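Local coordinates for protein AgaA (PDB 6HLX) that binds the opine agropinic acid as the periplasmic solute-binding protein of an ABC transporter, so that the bacterium can import it, at residues Ala50-Val55 with Thr63-Gln68; Lys254-Gln259 with Lys310-Lys315. All blocks are in the same frame, centred on the assembly; numbering follows the deposited sequence. Where two conformers were deposited one is given.

Contact 1 (Ala50-Val55 with Thr63-Gln68); sequences AESYEV and TFHLRQ. With ZN (zinc ion), chain R; ACT (acetate ion), chain H.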
loop_
_atom_site.group_PDB
_atom_site.type_symbol
_atom_site.label_atom_id
_atom_site.label_comp_id
_atom_site.label_asym_id
_atom_site.label_seq_id
_atom_site.Cartn_x
_atom_site.Cartn_y
_atom_site.Cartn_z
ATOM N N ALA A 50 -11.329 -14.102 12.716
ATOM C CA ALA A 50 -11.314 -14.171 14.179
ATOM C C ALA A 50 -12.616 -13.501 14.638
ATOM O O ALA A 50 -12.837 -12.332 14.319
ATOM C CB ALA A 50 -10.103 -13.426 14.747
ATOM N N GLU A 51 -13.511 -14.234 15.310
ATOM C CA GLU A 51 -14.745 -13.638 15.867
ATOM C C GLU A 51 -14.399 -12.691 17.040
ATOM O O GLU A 51 -15.137 -11.749 17.351
ATOM C CB GLU A 51 -15.661 -14.739 16.377
ATOM C CG GLU A 51 -17.029 -14.229 16.768
ATOM C CD GLU A 51 -18.054 -15.318 16.977
ATOM O OE1 GLU A 51 -19.234 -14.965 17.201
ATOM O OE2 GLU A 51 -17.682 -16.516 16.928
ATOM N N SER A 52 -13.312 -12.999 17.741
ATOM C CA SER A 52 -12.824 -12.170 18.833
ATOM C C SER A 52 -11.347 -12.399 18.987
ATOM O O SER A 52 -10.821 -13.425 18.546
ATOM C CB SER A 52 -13.545 -12.493 20.138
ATOM O OG SER A 52 -12.901 -13.570 20.795
ATOM N N TYR A 53 -10.684 -11.469 19.652
ATOM C CA TYR A 53 -9.266 -11.600 19.925
ATOM C C TYR A 53 -8.897 -10.938 21.231
ATOM O O TYR A 53 -9.547 -9.971 21.668
ATOM C CB TYR A 53 -8.399 -11.128 18.754
ATOM C CG TYR A 53 -8.616 -9.685 18.367
ATOM C CD1 TYR A 53 -7.900 -8.663 18.985
ATOM C CD2 TYR A 53 -9.510 -9.340 17.357
ATOM C CE1 TYR A 53 -8.104 -7.331 18.641
ATOM C CE2 TYR A 53 -9.721 -8.005 17.004
ATOM C CZ TYR A 53 -9.016 -7.007 17.652
ATOM O OH TYR A 53 -9.197 -5.689 17.320
ATOM N N GLU A 54 -7.875 -11.485 21.862
ATOM C CA GLU A 54 -7.395 -11.008 23.153
ATOM C C GLU A 54 -5.928 -10.638 23.020
ATOM O O GLU A 54 -5.153 -11.410 22.458
ATOM C CB GLU A 54 -7.577 -12.096 24.221
ATOM C CG GLU A 54 -9.042 -12.473 24.464
ATOM C CD GLU A 54 -9.312 -13.955 24.668
ATOM O OE1 GLU A 54 -10.503 -14.318 24.713
ATOM O OE2 GLU A 54 -8.355 -14.753 24.793
ATOM N N VAL A 55 -5.559 -9.451 23.506
ATOM C CA VAL A 55 -4.182 -8.956 23.450
ATOM C C VAL A 55 -3.705 -8.764 24.882
ATOM O O VAL A 55 -4.387 -8.088 25.661
ATOM C CB VAL A 55 -4.071 -7.636 22.637
ATOM C CG1 VAL A 55 -2.627 -7.114 22.599
ATOM C CG2 VAL A 55 -4.631 -7.805 21.216
ATOM N N THR A 63 -4.510 -13.977 21.401
ATOM C CA THR A 63 -5.351 -15.171 21.218
ATOM C C THR A 63 -6.442 -14.808 20.253
ATOM O O THR A 63 -7.132 -13.818 20.473
ATOM C CB THR A 63 -5.950 -15.686 22.538
ATOM O OG1 THR A 63 -4.890 -16.020 23.423
ATOM C CG2 THR A 63 -6.824 -16.940 22.333
ATOM N N PHE A 64 -6.644 -15.635 19.231
ATOM C CA PHE A 64 -7.721 -15.430 18.256
ATOM C C PHE A 64 -8.703 -16.557 18.371
ATOM O O PHE A 64 -8.303 -17.731 18.298
ATOM C CB PHE A 64 -7.173 -15.376 16.823
ATOM C CG PHE A 64 -6.220 -14.217 16.650
ATOM C CD1 PHE A 64 -6.687 -12.969 16.247
ATOM C CD2 PHE A 64 -4.863 -14.364 16.922
ATOM C CE1 PHE A 64 -5.819 -11.878 16.147
ATOM C CE2 PHE A 64 -3.991 -13.274 16.817
ATOM C CZ PHE A 64 -4.478 -12.040 16.428
ATOM N N HIS A 65 -9.981 -16.212 18.573
ATOM C CA HIS A 65 -11.059 -17.198 18.631
ATOM C C HIS A 65 -11.744 -17.173 17.289
ATOM O O HIS A 65 -12.330 -16.159 16.907
ATOM C CB HIS A 65 -11.996 -16.892 19.790
ATOM C CG HIS A 65 -11.348 -17.171 21.102
ATOM N ND1 HIS A 65 -11.100 -18.469 21.520
ATOM C CD2 HIS A 65 -10.897 -16.314 22.047
ATOM C CE1 HIS A 65 -10.544 -18.358 22.719
ATOM N NE2 HIS A 65 -10.408 -17.086 23.072
ATOM N N LEU A 66 -11.573 -18.241 16.512
ATOM C CA LEU A 66 -12.054 -18.268 15.136
ATOM C C LEU A 66 -13.561 -18.382 14.996
ATOM O O LEU A 66 -14.210 -19.159 15.693
ATOM C CB LEU A 66 -11.359 -19.368 14.300
ATOM C CG LEU A 66 -9.830 -19.354 14.257
ATOM C CD1 LEU A 66 -9.326 -20.460 13.340
ATOM C CD2 LEU A 66 -9.274 -17.969 13.822
ATOM N N ARG A 67 -14.093 -17.603 14.056
ATOM C CA ARG A 67 -15.498 -17.589 13.672
ATOM C C ARG A 67 -15.782 -18.895 12.919
ATOM O O ARG A 67 -14.865 -19.479 12.324
ATOM C CB ARG A 67 -15.683 -16.396 12.697
ATOM C CG ARG A 67 -17.107 -16.031 12.383
ATOM C CD ARG A 67 -17.149 -14.848 11.431
ATOM N NE ARG A 67 -16.677 -13.593 12.019
ATOM C CZ ARG A 67 -17.392 -12.824 12.838
ATOM N NH1 ARG A 67 -18.617 -13.190 13.205
ATOM N NH2 ARG A 67 -16.889 -11.682 13.294
ATOM N N GLN A 68 -17.037 -19.347 12.919
ATOM C CA GLN A 68 -17.421 -20.491 12.093
ATOM C C GLN A 68 -17.433 -19.954 10.647
ATOM O O GLN A 68 -18.180 -19.028 10.334
ATOM C CB GLN A 68 -18.818 -21.030 12.484
ATOM C CG GLN A 68 -19.353 -22.082 11.513
ATOM C CD GLN A 68 -18.449 -23.277 11.303
ATOM O OE1 GLN A 68 -17.912 -23.861 12.257
ATOM N NE2 GLN A 68 -18.274 -23.672 10.033
HETATM ZN ZN ZN R . -9.667 -16.388 24.852
HETATM C C ACT H . -12.133 -7.773 20.280
HETATM O O ACT H . -12.345 -8.998 19.999
HETATM O OXT ACT H . -11.634 -7.311 21.370
HETATM C CH3 ACT H . -12.517 -6.726 19.222
HETATM O O HOH W 1 -17.522 -10.774 16.483
HETATM O O HOH W 2 -19.045 -18.067 14.401
HETATM O O HOH W 3 -15.677 -18.025 17.983
#
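E54 and H65 project from neighbouring antiparallel strands to the same face and bind one zinc ion. Followed outward, E54 has its CB near the carbonyl oxygen of T63. CG lies anti to the carbonyl carbon (chi1 -63°), and a bend at the next bond swings the carboxylate over the facing strand. E54 CG is 4.0 Å from the zinc ion and CD 2.5 Å, as both oxygens chelate it, OE1 at 2.2 Å and OE2 at 2.1 Å. E54 OE2 also lies 3.4 Å from T63 CB. H65 NE2 lies 2.0 Å from the zinc, with the carboxylate carbon in the imidazole plane at its edge. E54 is opposite T63 and H65 opposite S52, a diagonal that lets a carboxylate and an imidazole nitrogen, both common zinc ligands, meet on one ion. Beneath it, the backbones of E54 and T63 exchange two hydrogen bonds, and H65 N donates to S52 O at 2.9 Å.

E51 and S52 both face H65 in a classic beta bulge, whose two bonds to H65 O are weak. On the other face, Y53 CB rests 3.6 Å from F64 CD1. A50 CB comes in at the phenyl edge from beyond the bulge. An acetate, probably from the crystallisation liquor, accepts a bond from Y53 N and lies over one face of the Y53 ring. R67 lays its guanidinium under E51 CA, but its stronger partners are the backbone oxygens of P47 and E48.

Strands 45-55 and 61-66 form a beta hairpin within a five-stranded antiparallel sheet. Strand 115-120 flanks 61-66, and helix 127-131 covers the face bearing Y53 and F64.

Contact 2 (Lys254-Gln259 with Lys310-Lys315); sequences KPEVRQ and KALLAK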
loop_
_atom_site.group_PDB
_atom_site.type_symbol
_atom_site.label_atom_id
_atom_site.label_comp_id
_atom_site.label_asym_id
_atom_site.label_seq_id
_atom_site.Cartn_x
_atom_site.Cartn_y
_atom_site.Cartn_z
ATOM N N LYS A 254 24.622 8.982 1.534
ATOM C CA LYS A 254 24.926 10.224 2.242
ATOM C C LYS A 254 23.709 11.074 2.584
ATOM O O LYS A 254 23.044 11.556 1.670
ATOM C CB LYS A 254 25.961 11.061 1.460
ATOM C CG LYS A 254 27.269 10.314 1.233
ATOM C CD LYS A 254 28.169 10.999 0.232
ATOM C CE LYS A 254 29.375 10.154 -0.134
ATOM N NZ LYS A 254 30.259 9.882 1.032
ATOM N N PRO A 255 23.428 11.332 3.881
ATOM C CA PRO A 255 22.297 12.222 4.223
ATOM C C PRO A 255 22.337 13.588 3.516
ATOM O O PRO A 255 21.275 14.102 3.161
ATOM C CB PRO A 255 22.420 12.365 5.750
ATOM C CG PRO A 255 23.043 11.057 6.176
ATOM C CD PRO A 255 24.089 10.827 5.107
ATOM N N GLU A 256 23.543 14.177 3.312
ATOM C CA GLU A 256 23.667 15.476 2.634
ATOM C C GLU A 256 23.192 15.435 1.177
ATOM O O GLU A 256 22.669 16.437 0.680
ATOM C CB GLU A 256 25.098 16.019 2.726
ATOM C CG GLU A 256 25.504 16.445 4.130
ATOM C CD GLU A 256 26.969 16.797 4.314
ATOM O OE1 GLU A 256 27.272 17.581 5.241
ATOM O OE2 GLU A 256 27.815 16.290 3.541
ATOM N N VAL A 257 23.363 14.281 0.493
ATOM C CA VAL A 257 22.909 14.127 -0.903
ATOM C C VAL A 257 21.376 14.005 -0.925
ATOM O O VAL A 257 20.706 14.625 -1.768
ATOM C CB VAL A 257 23.603 12.943 -1.643
ATOM C CG1 VAL A 257 22.926 12.616 -2.982
ATOM C CG2 VAL A 257 25.100 13.216 -1.845
ATOM N N ARG A 258 20.822 13.197 -0.004
ATOM C CA ARG A 258 19.373 13.003 0.051
ATOM C C ARG A 258 18.692 14.333 0.403
ATOM O O ARG A 258 17.729 14.710 -0.262
ATOM C CB ARG A 258 19.009 11.869 1.027
ATOM C CG ARG A 258 19.729 10.554 0.658
ATOM C CD ARG A 258 19.210 9.379 1.465
ATOM N NE ARG A 258 19.549 9.475 2.887
ATOM C CZ ARG A 258 20.352 8.639 3.533
ATOM N NH1 ARG A 258 20.536 8.766 4.838
ATOM N NH2 ARG A 258 20.995 7.680 2.873
ATOM N N GLN A 259 19.271 15.093 1.364
ATOM C CA GLN A 259 18.770 16.428 1.730
ATOM C C GLN A 259 18.916 17.397 0.562
ATOM O O GLN A 259 17.991 18.176 0.330
ATOM C CB GLN A 259 19.481 17.000 2.974
ATOM C CG GLN A 259 19.119 16.287 4.280
ATOM C CD GLN A 259 19.087 17.229 5.476
ATOM O OE1 GLN A 259 19.290 18.431 5.364
ATOM N NE2 GLN A 259 18.785 16.714 6.645
ATOM N N LYS A 310 23.004 22.811 -4.056
ATOM C CA LYS A 310 24.326 22.774 -4.683
ATOM C C LYS A 310 25.436 22.745 -3.633
ATOM O O LYS A 310 26.383 21.963 -3.777
ATOM C CB LYS A 310 24.530 23.966 -5.617
ATOM C CG LYS A 310 24.079 23.704 -7.032
ATOM C CD LYS A 310 24.629 24.755 -7.981
ATOM C CE LYS A 310 23.541 25.400 -8.795
ATOM N NZ LYS A 310 24.090 26.469 -9.666
ATOM N N ALA A 311 25.322 23.581 -2.571
ATOM C CA ALA A 311 26.341 23.621 -1.509
ATOM C C ALA A 311 26.421 22.298 -0.768
ATOM O O ALA A 311 27.522 21.851 -0.469
ATOM C CB ALA A 311 26.084 24.770 -0.540
ATOM N N LEU A 312 25.259 21.637 -0.514
ATOM C CA LEU A 312 25.210 20.326 0.140
ATOM C C LEU A 312 25.897 19.239 -0.663
ATOM O O LEU A 312 26.596 18.417 -0.077
ATOM C CB LEU A 312 23.752 19.916 0.460
ATOM C CG LEU A 312 23.196 20.490 1.766
ATOM C CD1 LEU A 312 21.692 20.324 1.829
ATOM C CD2 LEU A 312 23.836 19.834 2.992
ATOM N N LEU A 313 25.686 19.214 -1.999
ATOM C CA LEU A 313 26.345 18.249 -2.894
ATOM C C LEU A 313 27.850 18.442 -2.844
ATOM O O LEU A 313 28.592 17.460 -2.785
ATOM C CB LEU A 313 25.907 18.447 -4.357
ATOM C CG LEU A 313 24.615 17.822 -4.825
ATOM C CD1 LEU A 313 24.572 17.836 -6.338
ATOM C CD2 LEU A 313 24.460 16.379 -4.317
ATOM N N ALA A 314 28.301 19.718 -2.880
ATOM C CA ALA A 314 29.724 20.059 -2.841
ATOM C C ALA A 314 30.341 19.584 -1.530
ATOM O O ALA A 314 31.395 18.951 -1.555
ATOM C CB ALA A 314 29.918 21.560 -3.020
ATOM N N LYS A 315 29.622 19.784 -0.403
ATOM C CA LYS A 315 30.052 19.367 0.931
ATOM C C LYS A 315 30.157 17.842 1.026
ATOM O O LYS A 315 31.079 17.338 1.671
ATOM C CB LYS A 315 29.086 19.919 1.990
ATOM C CG LYS A 315 29.688 20.102 3.370
ATOM C CD LYS A 315 28.613 20.558 4.363
ATOM C CE LYS A 315 29.104 20.604 5.794
ATOM N NZ LYS A 315 29.227 19.247 6.390
#
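E256 and K315 meet at about a right angle, the lysine bringing its ammonium to the glutamate's carboxylate. K315 NZ lies 2.8 Å from E256 OE1 in a salt bridge that uses the syn lone pair, the side facing the other oxygen. E256 has two conformers, and this bridge belongs to one of them, so it may not be permanent. K315 starts with CG anti to the backbone N (chi1 -154°) and runs extended until a turn at its last torsion brings NZ to the acid; on the way K315 CD passes 3.4 Å from E256 OE1. A long base suits this exposed position, because it can span to E256 and present NZ while staying in solvent.

Nearer the backbone, the same glutamate is apolar in its dealings. Its side chain runs obliquely to that of L312, with E256 CG 3.9 Å from L312 CD2. L312 also sets CB 3.7 Å from E256 O, and its other methyl, CD1, approaches Q259 CB, so its branched end spans nearly one turn of the facing helix. The polar end of Q259 is turned to the hydroxyl of Y301. On the buried side V257 and L313 also lie obliquely, V257 CG2 touching L313 CD2 at 4.1 Å; apolar branched side chains suit a place closed off from water.

The helical segments run nearly antiparallel, at 161°, with axes 8.4 Å apart. They belong to helix 255-264, just after its N-cap residue K254, and to the C-terminal end of helix 306-315. Farther along the first helix, A260 and Y263 continue the surface against L312, while A260 also touches L313.

Contacts 1 and 2 lie on opposite sides of the chain's centre, with their own centres 51 Å apart and their nearest atoms about 33 Å apart. They follow in series: the 50-55/63-68 hairpin is complete before the chain reaches 254-259, which is later joined by 310-315. They share no helix, strand or sheet. Contact 1 joins successive strands of the five-stranded antiparallel sheet, whereas contact 2 pairs two helices separated by 50 residues of intervening chain, though all four segments lie within the family 5 solute-binding region. The agropinic acid pocket draws residues from widely separated parts of the sequence, and these two contacts belong to separate, outlying regions of the binding protein.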